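Local coordinates for CmeC (Campylobacter jejuni, PDB 4MT4), which forms a trimeric outer membrane channel of the outer membrane factor family and probably carries substrates out of the cell by efflux, at residues A215-E220 and A417-L422; L270-I275 and F366-Y371; G75-S80 and R135-G140. All blocks are in the same frame, centred on the assembly; numbering follows the deposited sequence.

Interaction 1 of 3, residues A215-E220 and A417-L422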
loop_
_atom_site.group_PDB
_atom_site.type_symbol
_atom_site.label_atom_id
_atom_site.label_comp_id
_atom_site.label_asym_id
_atom_site.label_seq_id
_atom_site.Cartn_x
_atom_site.Cartn_y
_atom_site.Cartn_z
ATOM N N ALA B 215 38.358 9.367 -0.166
ATOM C CA ALA B 215 37.642 10.106 -1.202
ATOM C C ALA B 215 36.337 9.405 -1.565
ATOM O O ALA B 215 35.333 10.050 -1.861
ATOM C CB ALA B 215 38.514 10.273 -2.438
ATOM N N LEU B 216 36.364 8.078 -1.530
ATOM C CA LEU B 216 35.182 7.273 -1.807
ATOM C C LEU B 216 34.161 7.399 -0.681
ATOM O O LEU B 216 32.968 7.572 -0.925
ATOM C CB LEU B 216 35.570 5.807 -2.006
ATOM C CG LEU B 216 34.433 4.824 -2.288
ATOM C CD1 LEU B 216 33.660 5.241 -3.529
ATOM C CD2 LEU B 216 34.973 3.411 -2.435
ATOM N N GLN B 217 34.644 7.317 0.556
ATOM C CA GLN B 217 33.790 7.457 1.732
ATOM C C GLN B 217 33.210 8.863 1.816
ATOM O O GLN B 217 32.070 9.050 2.236
ATOM C CB GLN B 217 34.572 7.140 3.007
ATOM C CG GLN B 217 35.039 5.700 3.109
ATOM C CD GLN B 217 36.019 5.484 4.244
ATOM O OE1 GLN B 217 37.127 4.986 4.036
ATOM N NE2 GLN B 217 35.618 5.859 5.453
ATOM N N TYR B 218 34.006 9.845 1.410
ATOM C CA TYR B 218 33.592 11.243 1.424
ATOM C C TYR B 218 32.382 11.468 0.515
ATOM O O TYR B 218 31.373 12.028 0.946
ATOM C CB TYR B 218 34.760 12.140 0.997
ATOM C CG TYR B 218 34.507 13.631 1.121
ATOM C CD1 TYR B 218 33.468 14.125 1.901
ATOM C CD2 TYR B 218 35.312 14.543 0.450
ATOM C CE1 TYR B 218 33.239 15.485 2.007
ATOM C CE2 TYR B 218 35.092 15.900 0.549
ATOM C CZ TYR B 218 34.056 16.368 1.330
ATOM O OH TYR B 218 33.834 17.722 1.430
ATOM N N ASN B 219 32.484 11.024 -0.734
ATOM C CA ASN B 219 31.408 11.212 -1.705
ATOM C C ASN B 219 30.142 10.436 -1.352
ATOM O O ASN B 219 29.040 10.823 -1.740
ATOM C CB ASN B 219 31.887 10.819 -3.102
ATOM C CG ASN B 219 32.787 11.870 -3.724
ATOM O OD1 ASN B 219 32.531 13.068 -3.607
ATOM N ND2 ASN B 219 33.850 11.427 -4.385
ATOM N N GLU B 220 30.305 9.337 -0.621
ATOM C CA GLU B 220 29.161 8.581 -0.123
ATOM C C GLU B 220 28.399 9.406 0.904
ATOM O O GLU B 220 27.170 9.381 0.952
ATOM C CB GLU B 220 29.609 7.255 0.491
ATOM C CG GLU B 220 29.548 6.075 -0.465
ATOM C CD GLU B 220 28.127 5.731 -0.868
ATOM O OE1 GLU B 220 27.222 5.825 -0.012
ATOM O OE2 GLU B 220 27.913 5.368 -2.045
ATOM N N ALA B 417 44.826 3.664 13.099
ATOM C CA ALA B 417 44.423 4.398 14.294
ATOM C C ALA B 417 43.578 5.612 13.924
ATOM O O ALA B 417 42.635 5.968 14.631
ATOM C CB ALA B 417 45.646 4.823 15.093
ATOM N N ARG B 418 43.930 6.233 12.804
ATOM C CA ARG B 418 43.211 7.387 12.285
ATOM C C ARG B 418 41.830 6.994 11.756
ATOM O O ARG B 418 40.851 7.716 11.949
ATOM C CB ARG B 418 44.034 8.053 11.182
ATOM C CG ARG B 418 43.329 9.149 10.410
ATOM C CD ARG B 418 44.208 9.626 9.262
ATOM N NE ARG B 418 43.460 10.384 8.266
ATOM C CZ ARG B 418 43.401 11.710 8.230
ATOM N NH1 ARG B 418 44.049 12.427 9.138
ATOM N NH2 ARG B 418 42.697 12.318 7.286
ATOM N N GLN B 419 41.759 5.842 11.096
ATOM C CA GLN B 419 40.498 5.323 10.577
ATOM C C GLN B 419 39.557 4.958 11.720
ATOM O O GLN B 419 38.342 5.128 11.621
ATOM C CB GLN B 419 40.741 4.101 9.690
ATOM C CG GLN B 419 39.482 3.497 9.087
ATOM C CD GLN B 419 38.921 4.333 7.953
ATOM O OE1 GLN B 419 37.983 5.109 8.140
ATOM N NE2 GLN B 419 39.494 4.177 6.765
ATOM N N ASN B 420 40.133 4.457 12.809
ATOM C CA ASN B 420 39.363 4.073 13.986
ATOM C C ASN B 420 38.710 5.274 14.662
ATOM O O ASN B 420 37.569 5.191 15.116
ATOM C CB ASN B 420 40.252 3.330 14.985
ATOM C CG ASN B 420 40.634 1.944 14.505
ATOM O OD1 ASN B 420 39.970 1.367 13.645
ATOM N ND2 ASN B 420 41.709 1.400 15.065
ATOM N N TRP B 421 39.439 6.385 14.730
ATOM C CA TRP B 421 38.896 7.624 15.279
ATOM C C TRP B 421 37.737 8.115 14.421
ATOM O O TRP B 421 36.697 8.524 14.939
ATOM C CB TRP B 421 39.978 8.700 15.372
ATOM C CG TRP B 421 39.470 10.027 15.867
ATOM C CD1 TRP B 421 38.423 10.241 16.717
ATOM C CD2 TRP B 421 39.981 11.325 15.530
ATOM N NE1 TRP B 421 38.254 11.587 16.933
ATOM C CE2 TRP B 421 39.197 12.274 16.216
ATOM C CE3 TRP B 421 41.026 11.775 14.717
ATOM C CZ2 TRP B 421 39.425 13.645 16.114
ATOM C CZ3 TRP B 421 41.251 13.137 14.616
ATOM C CH2 TRP B 421 40.455 14.055 15.311
ATOM N N LEU B 422 37.930 8.073 13.105
ATOM C CA LEU B 422 36.901 8.476 12.157
ATOM C C LEU B 422 35.633 7.647 12.338
ATOM O O LEU B 422 34.529 8.188 12.377
ATOM C CB LEU B 422 37.412 8.340 10.722
ATOM C CG LEU B 422 36.428 8.713 9.612
ATOM C CD1 LEU B 422 36.076 10.190 9.681
ATOM C CD2 LEU B 422 36.993 8.354 8.247
#
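Gln-217 reaches out from helix 201-236 and meets Gln-419 and Leu-422 of helix 411-445 with the amide at its end. The helices run in the same sense, yet their backbones stay well separated: the nearest CA atoms, those of Gln-217 and Leu-422, are 10.9 Å apart, so side chains alone bridge the gap. Gln-217 does this with a chain extended beyond CG (chi2 169°). Gln-419 comes from the opposite direction and bends at its second torsion (chi2 74°), which swings its amide toward that of Gln-217. Gln-217 CD and Gln-419 CD end up 4.8 Å apart with the amide planes turned 29° against each other. The better-buried part lies beside Leu-422, whose CD2 methyl sits 4.0 Å from Gln-217 NE2. Met-214 adds to it by touching both Gln-419 and Leu-422, and Leu-176 of helix 129-195 packs on Gln-217. The polar end of Gln-217 is held from its own helix, since OE1 is hydrogen-bonded to Ser-213 OG. The amide-to-amide side is the more solvent-accessible one and has no hydrogen bond across it: both glutamines remain partly exposed, whereas Leu-422 is buried, and the two segments bury just 83 Å² in total. Helix 201-236 turns another face to a second subunit, where Leu-216 packs on Gln-382 of that subunit. Long helices bridged sparsely by side chains, with 204-238 predicted to be coiled coil, are consistent with the helical barrel of outer membrane factor channels.

Interaction 2 of 3, residues L270-I275 and F366-Y371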
loop_
_atom_site.group_PDB
_atom_site.type_symbol
_atom_site.label_atom_id
_atom_site.label_comp_id
_atom_site.label_asym_id
_atom_site.label_seq_id
_atom_site.Cartn_x
_atom_site.Cartn_y
_atom_site.Cartn_z
ATOM N N LEU B 270 -7.231 8.395 25.463
ATOM C CA LEU B 270 -7.751 9.724 25.172
ATOM C C LEU B 270 -6.674 10.658 24.632
ATOM O O LEU B 270 -6.944 11.824 24.353
ATOM C CB LEU B 270 -8.375 10.337 26.427
ATOM C CG LEU B 270 -9.495 9.546 27.107
ATOM C CD1 LEU B 270 -9.926 10.239 28.391
ATOM C CD2 LEU B 270 -10.675 9.364 26.167
ATOM N N GLN B 271 -5.455 10.148 24.485
ATOM C CA GLN B 271 -4.331 10.997 24.104
ATOM C C GLN B 271 -3.726 10.655 22.745
ATOM O O GLN B 271 -2.889 11.395 22.233
ATOM C CB GLN B 271 -3.250 10.935 25.183
ATOM C CG GLN B 271 -3.645 11.643 26.468
ATOM C CD GLN B 271 -2.674 11.383 27.597
ATOM O OE1 GLN B 271 -2.076 10.312 27.682
ATOM N NE2 GLN B 271 -2.511 12.367 28.473
ATOM N N ARG B 272 -4.150 9.539 22.161
ATOM C CA ARG B 272 -3.706 9.174 20.819
ATOM C C ARG B 272 -4.829 9.350 19.799
ATOM O O ARG B 272 -5.900 8.759 19.940
ATOM C CB ARG B 272 -3.191 7.734 20.788
ATOM C CG ARG B 272 -1.804 7.547 21.393
ATOM C CD ARG B 272 -1.308 6.119 21.205
ATOM N NE ARG B 272 -1.216 5.758 19.793
ATOM C CZ ARG B 272 -0.104 5.339 19.198
ATOM N NH1 ARG B 272 1.016 5.213 19.897
ATOM N NH2 ARG B 272 -0.113 5.036 17.908
ATOM N N PRO B 273 -4.582 10.166 18.764
ATOM C CA PRO B 273 -5.567 10.475 17.720
ATOM C C PRO B 273 -6.027 9.241 16.942
ATOM O O PRO B 273 -7.193 9.161 16.561
ATOM C CB PRO B 273 -4.810 11.441 16.799
ATOM C CG PRO B 273 -3.744 12.027 17.654
ATOM C CD PRO B 273 -3.337 10.934 18.591
ATOM N N ASP B 274 -5.121 8.292 16.721
ATOM C CA ASP B 274 -5.439 7.109 15.931
ATOM C C ASP B 274 -6.395 6.184 16.677
ATOM O O ASP B 274 -7.202 5.489 16.059
ATOM C CB ASP B 274 -4.162 6.357 15.543
ATOM C CG ASP B 274 -3.367 5.891 16.744
ATOM O OD1 ASP B 274 -3.457 6.534 17.811
ATOM O OD2 ASP B 274 -2.644 4.881 16.614
ATOM N N ILE B 275 -6.305 6.181 18.003
ATOM C CA ILE B 275 -7.211 5.385 18.822
ATOM C C ILE B 275 -8.610 5.992 18.798
ATOM O O ILE B 275 -9.608 5.275 18.700
ATOM C CB ILE B 275 -6.718 5.276 20.280
ATOM C CG1 ILE B 275 -5.372 4.547 20.335
ATOM C CG2 ILE B 275 -7.743 4.553 21.141
ATOM C CD1 ILE B 275 -4.854 4.312 21.741
ATOM N N PHE B 366 0.319 0.223 21.980
ATOM C CA PHE B 366 1.013 -0.237 23.177
ATOM C C PHE B 366 2.392 -0.804 22.843
ATOM O O PHE B 366 3.329 -0.681 23.630
ATOM C CB PHE B 366 0.175 -1.289 23.906
ATOM C CG PHE B 366 -0.821 -0.710 24.873
ATOM C CD1 PHE B 366 -1.851 0.102 24.427
ATOM C CD2 PHE B 366 -0.738 -0.993 26.227
ATOM C CE1 PHE B 366 -2.769 0.631 25.313
ATOM C CE2 PHE B 366 -1.656 -0.470 27.119
ATOM C CZ PHE B 366 -2.671 0.345 26.661
ATOM N N GLY B 367 2.506 -1.429 21.675
ATOM C CA GLY B 367 3.772 -1.975 21.228
ATOM C C GLY B 367 4.760 -0.871 20.911
ATOM O O GLY B 367 5.944 -0.972 21.229
ATOM N N GLU B 368 4.263 0.192 20.286
ATOM C CA GLU B 368 5.086 1.351 19.964
ATOM C C GLU B 368 5.563 2.058 21.229
ATOM O O GLU B 368 6.700 2.518 21.301
ATOM C CB GLU B 368 4.314 2.336 19.080
ATOM C CG GLU B 368 3.950 1.810 17.702
ATOM C CD GLU B 368 3.072 2.773 16.921
ATOM O OE1 GLU B 368 2.655 3.801 17.493
ATOM O OE2 GLU B 368 2.799 2.497 15.733
ATOM N N ILE B 369 4.685 2.134 22.227
ATOM C CA ILE B 369 5.003 2.791 23.492
ATOM C C ILE B 369 6.097 2.042 24.249
ATOM O O ILE B 369 7.010 2.657 24.805
ATOM C CB ILE B 369 3.749 2.923 24.387
ATOM C CG1 ILE B 369 2.774 3.938 23.784
ATOM C CG2 ILE B 369 4.128 3.338 25.805
ATOM C CD1 ILE B 369 1.478 4.072 24.556
ATOM N N ARG B 370 6.010 0.715 24.261
ATOM C CA ARG B 370 7.028 -0.104 24.913
ATOM C C ARG B 370 8.402 0.106 24.288
ATOM O O ARG B 370 9.388 0.311 24.993
ATOM C CB ARG B 370 6.663 -1.588 24.844
ATOM C CG ARG B 370 7.750 -2.505 25.392
ATOM C CD ARG B 370 7.431 -3.974 25.160
ATOM N NE ARG B 370 8.349 -4.851 25.882
ATOM C CZ ARG B 370 8.068 -6.103 26.233
ATOM N NH1 ARG B 370 6.888 -6.630 25.933
ATOM N NH2 ARG B 370 8.963 -6.826 26.889
ATOM N N TYR B 371 8.459 0.051 22.961
ATOM C CA TYR B 371 9.725 0.194 22.254
ATOM C C TYR B 371 10.289 1.602 22.404
ATOM O O TYR B 371 11.473 1.771 22.682
ATOM C CB TYR B 371 9.568 -0.146 20.770
ATOM C CG TYR B 371 10.883 -0.143 20.025
ATOM C CD1 TYR B 371 11.728 -1.244 20.070
ATOM C CD2 TYR B 371 11.288 0.963 19.289
ATOM C CE1 TYR B 371 12.934 -1.248 19.399
ATOM C CE2 TYR B 371 12.494 0.968 18.616
ATOM C CZ TYR B 371 13.312 -0.140 18.675
ATOM O OH TYR B 371 14.515 -0.146 18.008
#
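Arg-272 and Glu-368 meet in a salt-bridge network completed by Asp-274, and the three tie the start of helix 273-293 to the long helix 339-405. Arg-272 occupies the N-cap position of the shorter helix. Its CB bond points toward helix 339-405, and CB, CG and CD carry the chain into the gap between the backbones (10.8 Å from Arg-272 CA to Phe-366 CA), which Glu-368 enters from the other side. A bend at the third torsion (chi3 60°) then turns the guanidinium so that its edge serves two acids. Arg-272 NE donates to Asp-274 OD1 at 3.1 Å, using the syn lone pair of that oxygen. Beside it, Arg-272 NH2 reaches Asp-274 OD2 at 2.8 Å in a nearly straight bond (165°), a side-on grip with one nitrogen to each oxygen. At the far end, NH1 and NH2 converge on the single atom Glu-368 OE1. Because both bonds end on OE1, and the guanidinium and carboxylate planes are 43° apart, this end-on grip is neither two-oxygen nor flat. Arg-272 NH1 has a further acceptor in Ala-445 O and lies 4.5 Å from Ile-369 CG1. Lys-230 of a third subunit packs on Glu-368, near a subunit boundary. Arg-272 NH2 serves both acids, standing 3.1 Å from Glu-368 OE1. Glu-368 OE1 and Asp-274 OD2, probably both negatively charged, remain 5.5 Å apart.

Interaction 3 of 3, residues G75-S80 and R135-G140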
loop_
_atom_site.group_PDB
_atom_site.type_symbol
_atom_site.label_atom_id
_atom_site.label_comp_id
_atom_site.label_asym_id
_atom_site.label_seq_id
_atom_site.Cartn_x
_atom_site.Cartn_y
_atom_site.Cartn_z
ATOM N N GLY B 75 -23.572 16.994 5.918
ATOM C CA GLY B 75 -24.595 17.950 5.537
ATOM C C GLY B 75 -25.624 17.337 4.609
ATOM O O GLY B 75 -26.809 17.670 4.671
ATOM N N ILE B 76 -25.164 16.439 3.744
ATOM C CA ILE B 76 -26.040 15.726 2.821
ATOM C C ILE B 76 -27.020 14.834 3.576
ATOM O O ILE B 76 -28.216 14.818 3.286
ATOM C CB ILE B 76 -25.232 14.861 1.832
ATOM C CG1 ILE B 76 -24.352 15.737 0.940
ATOM C CG2 ILE B 76 -26.161 14.014 0.979
ATOM C CD1 ILE B 76 -23.487 14.949 -0.025
ATOM N N ASP B 77 -26.503 14.100 4.555
ATOM C CA ASP B 77 -27.309 13.147 5.313
ATOM C C ASP B 77 -28.230 13.829 6.323
ATOM O O ASP B 77 -29.225 13.245 6.752
ATOM C CB ASP B 77 -26.408 12.142 6.031
ATOM C CG ASP B 77 -25.738 11.176 5.075
ATOM O OD1 ASP B 77 -26.329 10.878 4.015
ATOM O OD2 ASP B 77 -24.620 10.714 5.383
ATOM N N PHE B 78 -27.897 15.059 6.705
ATOM C CA PHE B 78 -28.766 15.829 7.590
ATOM C C PHE B 78 -30.036 16.244 6.859
ATOM O O PHE B 78 -31.112 16.319 7.454
ATOM C CB PHE B 78 -28.049 17.071 8.125
ATOM C CG PHE B 78 -28.927 17.967 8.959
ATOM C CD1 PHE B 78 -29.160 17.680 10.295
ATOM C CD2 PHE B 78 -29.523 19.090 8.407
ATOM C CE1 PHE B 78 -29.969 18.497 11.063
ATOM C CE2 PHE B 78 -30.334 19.912 9.171
ATOM C CZ PHE B 78 -30.555 19.614 10.501
ATOM N N SER B 79 -29.897 16.515 5.565
ATOM C CA SER B 79 -31.012 16.985 4.753
ATOM C C SER B 79 -32.099 15.926 4.619
ATOM O O SER B 79 -33.269 16.249 4.416
ATOM C CB SER B 79 -30.519 17.404 3.368
ATOM O OG SER B 79 -30.055 16.283 2.636
ATOM N N SER B 80 -31.711 14.662 4.745
ATOM C CA SER B 80 -32.647 13.554 4.595
ATOM C C SER B 80 -33.604 13.424 5.780
ATOM O O SER B 80 -34.502 12.581 5.772
ATOM C CB SER B 80 -31.881 12.247 4.397
ATOM O OG SER B 80 -31.096 12.305 3.220
ATOM N N ARG B 135 -26.175 9.983 12.081
ATOM C CA ARG B 135 -25.290 9.750 13.218
ATOM C C ARG B 135 -24.018 9.019 12.794
ATOM O O ARG B 135 -22.949 9.238 13.361
ATOM C CB ARG B 135 -26.011 8.953 14.307
ATOM C CG ARG B 135 -27.136 9.708 15.004
ATOM C CD ARG B 135 -28.104 8.739 15.670
ATOM N NE ARG B 135 -28.046 8.799 17.127
ATOM C CZ ARG B 135 -28.564 7.875 17.932
ATOM N NH1 ARG B 135 -29.169 6.811 17.421
ATOM N NH2 ARG B 135 -28.470 8.011 19.248
ATOM N N ALA B 136 -24.141 8.150 11.795
ATOM C CA ALA B 136 -22.990 7.430 11.263
ATOM C C ALA B 136 -22.032 8.399 10.582
ATOM O O ALA B 136 -20.816 8.302 10.736
ATOM C CB ALA B 136 -23.436 6.346 10.292
ATOM N N SER B 137 -22.591 9.343 9.833
ATOM C CA SER B 137 -21.793 10.370 9.171
ATOM C C SER B 137 -21.181 11.337 10.177
ATOM O O SER B 137 -20.108 11.893 9.942
ATOM C CB SER B 137 -22.643 11.141 8.164
ATOM O OG SER B 137 -23.056 10.294 7.106
ATOM N N LYS B 138 -21.874 11.542 11.291
ATOM C CA LYS B 138 -21.370 12.405 12.350
ATOM C C LYS B 138 -20.146 11.771 12.994
ATOM O O LYS B 138 -19.198 12.461 13.370
ATOM C CB LYS B 138 -22.455 12.666 13.395
ATOM C CG LYS B 138 -22.225 13.904 14.250
ATOM C CD LYS B 138 -23.462 14.228 15.078
ATOM C CE LYS B 138 -23.365 15.603 15.729
ATOM N NZ LYS B 138 -22.334 15.665 16.802
ATOM N N SER B 139 -20.175 10.448 13.114
ATOM C CA SER B 139 -19.041 9.698 13.639
ATOM C C SER B 139 -17.933 9.611 12.593
ATOM O O SER B 139 -16.750 9.540 12.924
ATOM C CB SER B 139 -19.479 8.299 14.068
ATOM O OG SER B 139 -20.464 8.364 15.083
ATOM N N GLY B 140 -18.329 9.618 11.324
ATOM C CA GLY B 140 -17.383 9.612 10.226
ATOM C C GLY B 140 -16.617 10.917 10.160
ATOM O O GLY B 140 -15.429 10.937 9.840
#
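Asp-77 brings its OD2 oxygen up against the hydroxyl of Ser-137, and this one pair makes the whole contact between the two segments. The modelled separation, 2.4 Å from Ser-137 OG to Asp-77 OD2, is shorter than a hydrogen bond normally allows; its exact length is therefore doubtful, although the hydroxyl is placed as the donor. The same hydroxyl also has a weak bond to Thr-133 O one turn back. The neighbouring atoms stand further off, Ser-137 CB at 3.4 Å from Asp-77 OD2 and Asp-77 CG at 3.5 Å from Ser-137 OG. Both first torsions, -71° in Asp-77 and -65° in Ser-137, set the polar group anti to the carbonyl carbon, and both CB bonds point across the gap. The backbones are near here, with Asp-77 CA and Ser-137 CA 7.3 Å apart, and the two helices run in opposite senses. The contact joins the C-terminal end of helix 58-79 to the early part of helix 129-195, on either side in sequence of strands 84-96 and 109-124. Leu-74 packs on Ser-137 close by. Beyond, Ala-136 packs on Leu-288 of helix 273-293, while Ile-76 lies against Asn-343 of a second subunit. Asp-77 OD2 has a second donor in Gln-73 NE2. If the hydroxyl bond is real at a more usual length, two donors on the same carboxylate oxygen would probably favour the ionised form of Asp-77.

Along the chain, interaction 3 closes first; interaction 1 then opens on helix 201-236, and both halves of interaction 2 fall before interaction 1 is completed on helix 411-445. No two of them touch. The centre of interaction 2 lies about 29 Å from that of interaction 3 and about 40 Å from that of interaction 1. Interactions 1 and 3, with centres about 62 Å apart, sit on opposite sides of the chain's centre. Consecutive long helices link them: 129-195 leads to 201-236, and 339-405 to 411-445. Interactions 1 and 3 adjoin a second subunit and interaction 2 a third, so the three contacts sample the elongated helical part of the trimer at separate levels, close to its subunit interfaces.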